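Local coordinates for surface glycan binding protein B (Bacteroides ovatus, PDB 6E57) that binds mixed-linkage beta-glucan at the cell surface, probably helping a human gut Bacteroides to capture it for uptake, at residues I246-V256 with I267-S275; S348-E357 with G411-K420. One frame throughout, in Å; residues are numbered along the deposited sequence.

Contact 1 of 2, residues I246-V256 with I267-S275; sequences IASLTIGGQTV and ITLTCPDLS
Val256 and Leu269 meet at the tight centre of a beta-sandwich interface, where the hairpin 246-256 lies over strand 267-270 of the facing layer. No hydrogen bond crosses; the axes of strands 246-251 and 267-270 pass 10.0 Å apart at 47°, as expected of layers packed face to face. Leu269 has CG between its backbone N and carbonyl carbon (chi1 70°), and its two methyls part: CD1 sits 3.9 Å from Val256 CG1, while CD2 lies 4.1 Å from Leu249 CD1. Ile251 meets Leu269 tip to tip and also turns CD1 to Pro272 CD. Val256 CG2 lies 4.3 Å from the same Pro272 CD. Phe259 and Trp236 close in on this apolar patch. Replacing Val256 by an alanine takes away both gamma methyls and would probably leave a gap beside Leu269 CD1 and Pro272 CD. Toward the type II' turn from Ile251 to Gln254 the contact opens to solvent. There Leu274 sends CD1 across to Ile251 CG2, 3.9 Å away, and Gln254, itself exposed, touches with CB and CG; the glutamine chain and the proline ring run antiparallel as they pass, Gln254 CB resting 3.8 Å from Pro272 CG.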
# COMPACT_ATOMS: atom_id res chain seq x y z
N ILE A 246 -9.58 20.28 -2.61
CA ILE A 246 -9.59 20.53 -1.17
C ILE A 246 -9.53 22.04 -0.91
O ILE A 246 -8.67 22.74 -1.46
CB ILE A 246 -8.45 19.78 -0.45
CG1 ILE A 246 -8.67 18.26 -0.54
CG2 ILE A 246 -8.31 20.25 0.99
CD1 ILE A 246 -7.65 17.43 0.22
N ALA A 247 -10.45 22.53 -0.08
CA ALA A 247 -10.55 23.93 0.32
C ALA A 247 -9.90 24.14 1.70
O ALA A 247 -9.31 25.20 1.95
CB ALA A 247 -12.00 24.35 0.33
N SER A 248 -10.04 23.15 2.59
CA SER A 248 -9.51 23.25 3.95
C SER A 248 -9.35 21.86 4.58
O SER A 248 -10.05 20.91 4.21
CB SER A 248 -10.39 24.12 4.80
OG SER A 248 -11.71 23.60 4.84
N LEU A 249 -8.40 21.77 5.52
CA LEU A 249 -8.21 20.63 6.42
C LEU A 249 -8.28 21.13 7.86
O LEU A 249 -7.74 22.19 8.18
CB LEU A 249 -6.85 19.98 6.14
CG LEU A 249 -6.68 19.36 4.75
CD1 LEU A 249 -5.21 19.06 4.47
CD2 LEU A 249 -7.51 18.10 4.60
N THR A 250 -8.95 20.36 8.73
CA THR A 250 -9.05 20.67 10.16
C THR A 250 -8.40 19.54 10.96
O THR A 250 -8.82 18.40 10.87
CB THR A 250 -10.51 20.91 10.56
OG1 THR A 250 -11.00 21.99 9.77
CG2 THR A 250 -10.69 21.23 12.03
N ILE A 251 -7.35 19.88 11.73
CA ILE A 251 -6.66 18.97 12.65
C ILE A 251 -6.79 19.56 14.06
O ILE A 251 -6.73 20.78 14.23
CB ILE A 251 -5.19 18.76 12.24
CG1 ILE A 251 -5.03 18.57 10.73
CG2 ILE A 251 -4.57 17.60 13.02
CD1 ILE A 251 -4.66 19.83 9.98
N GLY A 252 -6.97 18.70 15.06
CA GLY A 252 -7.48 19.16 16.33
C GLY A 252 -8.75 19.94 16.09
O GLY A 252 -9.70 19.41 15.51
N GLY A 253 -8.75 21.22 16.46
CA GLY A 253 -9.84 22.13 16.09
C GLY A 253 -9.34 23.26 15.20
O GLY A 253 -9.99 24.30 15.09
N GLN A 254 -8.19 23.03 14.55
CA GLN A 254 -7.43 24.06 13.87
C GLN A 254 -7.57 23.88 12.36
O GLN A 254 -7.06 22.91 11.80
CB GLN A 254 -5.95 23.99 14.28
CG GLN A 254 -5.72 23.96 15.79
CD GLN A 254 -5.95 25.30 16.45
OE1 GLN A 254 -7.06 25.83 16.46
NE2 GLN A 254 -4.90 25.85 17.03
N THR A 255 -8.24 24.83 11.71
CA THR A 255 -8.48 24.81 10.27
C THR A 255 -7.31 25.48 9.53
O THR A 255 -6.81 26.53 9.95
CB THR A 255 -9.81 25.47 9.93
OG1 THR A 255 -10.80 24.66 10.57
CG2 THR A 255 -10.08 25.57 8.45
N VAL A 256 -6.91 24.85 8.41
CA VAL A 256 -5.85 25.32 7.53
C VAL A 256 -6.42 25.40 6.11
O VAL A 256 -6.87 24.38 5.58
CB VAL A 256 -4.63 24.39 7.60
CG1 VAL A 256 -3.51 24.84 6.67
CG2 VAL A 256 -4.12 24.23 9.02
N ILE A 267 -0.60 17.57 -1.65
CA ILE A 267 -0.86 18.84 -0.97
C ILE A 267 0.10 18.94 0.22
O ILE A 267 0.32 17.96 0.93
CB ILE A 267 -2.34 18.95 -0.55
CG1 ILE A 267 -2.71 20.38 -0.15
CG2 ILE A 267 -2.69 17.96 0.54
CD1 ILE A 267 -4.21 20.60 -0.05
N THR A 268 0.69 20.13 0.42
CA THR A 268 1.60 20.42 1.53
C THR A 268 1.08 21.62 2.32
O THR A 268 0.74 22.65 1.74
CB THR A 268 3.03 20.68 1.02
OG1 THR A 268 3.43 19.57 0.22
CG2 THR A 268 4.03 20.89 2.14
N LEU A 269 1.03 21.48 3.65
CA LEU A 269 0.54 22.52 4.56
C LEU A 269 1.49 22.63 5.76
O LEU A 269 2.42 21.83 5.89
CB LEU A 269 -0.89 22.18 5.00
CG LEU A 269 -1.06 20.98 5.93
CD1 LEU A 269 -2.26 21.17 6.85
CD2 LEU A 269 -1.21 19.69 5.14
N THR A 270 1.26 23.63 6.62
CA THR A 270 1.95 23.75 7.90
C THR A 270 1.06 23.13 8.99
O THR A 270 0.01 23.68 9.32
CB THR A 270 2.29 25.21 8.24
OG1 THR A 270 2.99 25.78 7.13
CG2 THR A 270 3.14 25.34 9.49
N CYS A 271 1.49 21.99 9.53
CA CYS A 271 0.79 21.35 10.64
C CYS A 271 0.70 22.35 11.79
O CYS A 271 1.72 22.87 12.23
CB CYS A 271 1.49 20.09 11.10
SG CYS A 271 0.85 19.43 12.66
N PRO A 272 -0.52 22.66 12.30
CA PRO A 272 -0.69 23.67 13.34
C PRO A 272 -0.02 23.31 14.69
O PRO A 272 0.49 22.20 14.86
CB PRO A 272 -2.21 23.80 13.49
CG PRO A 272 -2.75 22.49 12.97
CD PRO A 272 -1.80 22.07 11.87
N ASP A 273 -0.04 24.28 15.61
CA ASP A 273 0.70 24.22 16.88
C ASP A 273 -0.09 23.39 17.89
O ASP A 273 -0.85 23.93 18.69
CB ASP A 273 0.97 25.64 17.40
CG ASP A 273 1.90 25.69 18.60
OD1 ASP A 273 2.83 24.87 18.66
OD2 ASP A 273 1.68 26.56 19.47
N LEU A 274 0.11 22.07 17.85
CA LEU A 274 -0.60 21.12 18.70
C LEU A 274 0.38 20.44 19.66
O LEU A 274 1.54 20.18 19.31
CB LEU A 274 -1.32 20.10 17.81
CG LEU A 274 -2.52 20.64 17.03
CD1 LEU A 274 -2.95 19.68 15.94
CD2 LEU A 274 -3.68 20.94 17.97
N SER A 275 -0.11 20.16 20.88
CA SER A 275 0.59 19.34 21.86
C SER A 275 0.75 17.92 21.32
O SER A 275 0.00 17.50 20.43
CB SER A 275 -0.14 19.34 23.18
OG SER A 275 -0.38 20.66 23.64

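Contact 2 of 2, residues S348-E357 with G411-K420; sequences STLKVVYSIE and GYYVDLVTVK
Val353 O takes two backbone donors from the facing strand, Asp415 N at 2.8 Å and, weakly, Leu416 N at 3.4 Å. That forked grip is the classic bulge at which the register of antiparallel strands 349-356 and 412-419 slips by one residue. Regular pairing resumes on both sides: Lys351 exchanges two bonds with Thr418, and Ser355 two with Tyr413. The bulge also brings Asp415 within range of Ser355, whose OG donates to the syn lone pair of Asp415 OD2 at 2.7 Å; His317 holds the other oxygen, OD1. At the far end Tyr413 OH gives a 2.6 Å bond to the anti lone pair of Glu357 OE1. The bend at chi2 (44°) of Glu357 brings the carboxylate to the ring's edge, OE1 in the ring plane but the carboxylate turned 71° from it. His317 stacks on Tyr413. Farther along this mixed face, which also carries Val353 and Leu416, Lys351 CB lies 3.4 Å from Thr418 OG1, and both polar ends go to Glu310 OE1, which probably helps offset the lysine charge. The reverse face is oily: Leu350 CD1 touches Val417 CG1 at 3.8 Å and Val352 CG1 nears Val414 CG1 at 4.2 Å. The glycan is bound in this domain by others, Trp322 and Tyr371 among them; a glucose about 11 Å from the Tyr412 side chain puts the pair near that site. The whole is a classic beta bulge in an antiparallel pair, its Leu350, Val352 and Val414 face packed on strands 364-369 and 405-409 of the glycan-binding C-terminal domain.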
# COMPACT_ATOMS: atom_id res chain seq x y z
N SER A 348 11.70 7.09 21.19
CA SER A 348 11.92 8.35 20.50
C SER A 348 12.71 8.10 19.21
O SER A 348 13.50 7.16 19.14
CB SER A 348 12.63 9.33 21.39
OG SER A 348 11.95 9.46 22.63
N THR A 349 12.47 8.96 18.21
CA THR A 349 13.11 8.86 16.91
C THR A 349 14.22 9.91 16.80
O THR A 349 13.94 11.11 16.81
CB THR A 349 12.09 9.07 15.78
OG1 THR A 349 11.00 8.18 16.00
CG2 THR A 349 12.68 8.80 14.41
N LEU A 350 15.47 9.43 16.71
CA LEU A 350 16.61 10.28 16.42
C LEU A 350 16.71 10.43 14.89
O LEU A 350 16.46 9.47 14.17
CB LEU A 350 17.88 9.65 17.00
CG LEU A 350 19.12 10.55 17.00
CD1 LEU A 350 19.04 11.59 18.10
CD2 LEU A 350 20.38 9.72 17.16
N LYS A 351 17.06 11.64 14.44
CA LYS A 351 17.26 11.95 13.03
C LYS A 351 18.60 12.66 12.86
O LYS A 351 18.88 13.61 13.57
CB LYS A 351 16.12 12.85 12.51
CG LYS A 351 16.26 13.32 11.07
CD LYS A 351 15.24 14.37 10.66
CE LYS A 351 13.83 13.82 10.58
NZ LYS A 351 12.85 14.88 10.22
N VAL A 352 19.42 12.19 11.92
CA VAL A 352 20.68 12.83 11.56
C VAL A 352 20.59 13.28 10.10
O VAL A 352 20.49 12.44 9.20
CB VAL A 352 21.88 11.88 11.76
CG1 VAL A 352 23.19 12.56 11.42
CG2 VAL A 352 21.92 11.31 13.17
N VAL A 353 20.61 14.61 9.88
CA VAL A 353 20.67 15.19 8.54
C VAL A 353 22.14 15.29 8.14
O VAL A 353 22.93 15.96 8.81
CB VAL A 353 19.98 16.57 8.47
CG1 VAL A 353 20.01 17.15 7.06
CG2 VAL A 353 18.55 16.52 9.00
N TYR A 354 22.50 14.62 7.04
CA TYR A 354 23.88 14.49 6.59
C TYR A 354 23.99 15.01 5.15
O TYR A 354 23.02 14.97 4.40
CB TYR A 354 24.35 13.04 6.69
CG TYR A 354 23.56 12.06 5.85
CD1 TYR A 354 22.41 11.46 6.34
CD2 TYR A 354 23.96 11.74 4.56
CE1 TYR A 354 21.67 10.58 5.57
CE2 TYR A 354 23.24 10.86 3.78
CZ TYR A 354 22.09 10.28 4.28
OH TYR A 354 21.38 9.40 3.51
N SER A 355 25.17 15.50 4.78
CA SER A 355 25.46 15.90 3.41
C SER A 355 26.82 15.35 2.99
O SER A 355 27.69 15.11 3.82
CB SER A 355 25.38 17.40 3.24
OG SER A 355 26.29 18.07 4.10
N ILE A 356 26.98 15.14 1.68
CA ILE A 356 28.20 14.58 1.13
C ILE A 356 29.27 15.68 1.05
O ILE A 356 28.95 16.88 1.04
CB ILE A 356 27.95 13.93 -0.25
CG1 ILE A 356 27.50 14.95 -1.30
CG2 ILE A 356 26.96 12.78 -0.13
CD1 ILE A 356 27.61 14.43 -2.72
N GLU A 357 30.53 15.24 1.04
CA GLU A 357 31.65 16.02 0.56
C GLU A 357 31.92 15.60 -0.88
O GLU A 357 32.42 14.50 -1.11
CB GLU A 357 32.88 15.80 1.45
CG GLU A 357 34.13 16.49 0.93
CD GLU A 357 33.91 17.92 0.46
OE1 GLU A 357 33.55 18.77 1.30
OE2 GLU A 357 34.09 18.17 -0.75
N GLY A 411 33.65 10.95 4.55
CA GLY A 411 33.26 11.68 3.35
C GLY A 411 31.87 12.28 3.43
O GLY A 411 31.17 12.39 2.41
N TYR A 412 31.46 12.70 4.64
CA TYR A 412 30.17 13.36 4.83
C TYR A 412 30.25 14.35 5.99
O TYR A 412 31.22 14.36 6.75
CB TYR A 412 29.06 12.33 5.07
CG TYR A 412 29.05 11.71 6.45
CD1 TYR A 412 29.82 10.60 6.72
CD2 TYR A 412 28.27 12.23 7.46
CE1 TYR A 412 29.82 10.01 7.98
CE2 TYR A 412 28.25 11.66 8.73
CZ TYR A 412 29.03 10.54 8.99
OH TYR A 412 29.03 9.96 10.22
N TYR A 413 29.22 15.19 6.09
CA TYR A 413 29.07 16.17 7.14
C TYR A 413 27.78 15.88 7.90
O TYR A 413 26.80 15.48 7.29
CB TYR A 413 28.99 17.59 6.58
CG TYR A 413 30.21 18.08 5.84
CD1 TYR A 413 30.36 17.85 4.48
CD2 TYR A 413 31.19 18.81 6.49
CE1 TYR A 413 31.47 18.31 3.79
CE2 TYR A 413 32.30 19.28 5.81
CZ TYR A 413 32.44 19.03 4.45
OH TYR A 413 33.54 19.50 3.79
N VAL A 414 27.80 16.11 9.22
CA VAL A 414 26.59 16.13 10.04
C VAL A 414 26.12 17.59 10.12
O VAL A 414 26.88 18.45 10.57
CB VAL A 414 26.84 15.52 11.43
CG1 VAL A 414 25.67 15.77 12.37
CG2 VAL A 414 27.17 14.04 11.34
N ASP A 415 24.88 17.84 9.69
CA ASP A 415 24.34 19.20 9.56
C ASP A 415 23.26 19.47 10.63
O ASP A 415 23.07 20.62 11.03
CB ASP A 415 23.77 19.44 8.16
CG ASP A 415 24.80 19.38 7.05
OD1 ASP A 415 25.92 19.89 7.26
OD2 ASP A 415 24.47 18.83 5.97
N LEU A 416 22.52 18.43 11.04
CA LEU A 416 21.47 18.56 12.05
C LEU A 416 21.26 17.22 12.77
O LEU A 416 21.40 16.15 12.18
CB LEU A 416 20.18 19.01 11.36
CG LEU A 416 19.10 19.60 12.28
CD1 LEU A 416 19.49 20.99 12.75
CD2 LEU A 416 17.76 19.65 11.57
N VAL A 417 20.94 17.29 14.07
CA VAL A 417 20.47 16.14 14.84
C VAL A 417 19.24 16.57 15.63
O VAL A 417 19.30 17.55 16.38
CB VAL A 417 21.56 15.58 15.77
CG1 VAL A 417 21.07 14.36 16.53
CG2 VAL A 417 22.85 15.26 15.03
N THR A 418 18.13 15.84 15.44
CA THR A 418 16.87 16.12 16.11
C THR A 418 16.35 14.84 16.78
O THR A 418 16.81 13.75 16.49
CB THR A 418 15.82 16.69 15.14
OG1 THR A 418 15.39 15.64 14.27
CG2 THR A 418 16.34 17.85 14.33
N VAL A 419 15.37 15.02 17.67
CA VAL A 419 14.66 13.92 18.33
C VAL A 419 13.19 14.34 18.48
O VAL A 419 12.91 15.53 18.61
CB VAL A 419 15.30 13.56 19.68
CG1 VAL A 419 15.26 14.73 20.66
CG2 VAL A 419 14.66 12.33 20.30
N LYS A 420 12.27 13.37 18.47
CA LYS A 420 10.84 13.64 18.69
C LYS A 420 10.19 12.50 19.47
O LYS A 420 10.38 11.33 19.16
CB LYS A 420 10.12 13.89 17.35
CG LYS A 420 10.23 12.78 16.32
CD LYS A 420 9.63 13.16 14.98
CE LYS A 420 9.84 12.11 13.91
NZ LYS A 420 9.45 12.61 12.57
O HOH W 1 9.21 8.63 17.86
O HOH W 2 10.24 15.31 10.79

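Overall arrangement
Following the chain from the N terminus, the strands up to 209-217 come first; the domain of contact 1 then opens with 222-225, 229-231 and 235-240. Contact 1 closes a short loop of ten residues, bringing two layers of that domain face to face. Contact 2 follows in series, with no nesting or crossing, and closes a longer excursion of 53 residues that includes the helix 393-401 and strands 364-369, 385-390 and 405-409; it pairs the C-terminal strand with 349-356. The centres of contacts 1 and 2 are 27 Å apart, and they do not touch. The long strand 299-315 joins them, pairing with 277-285, the neighbour of 246-251, and with 412-419 of the glycan-bearing domain.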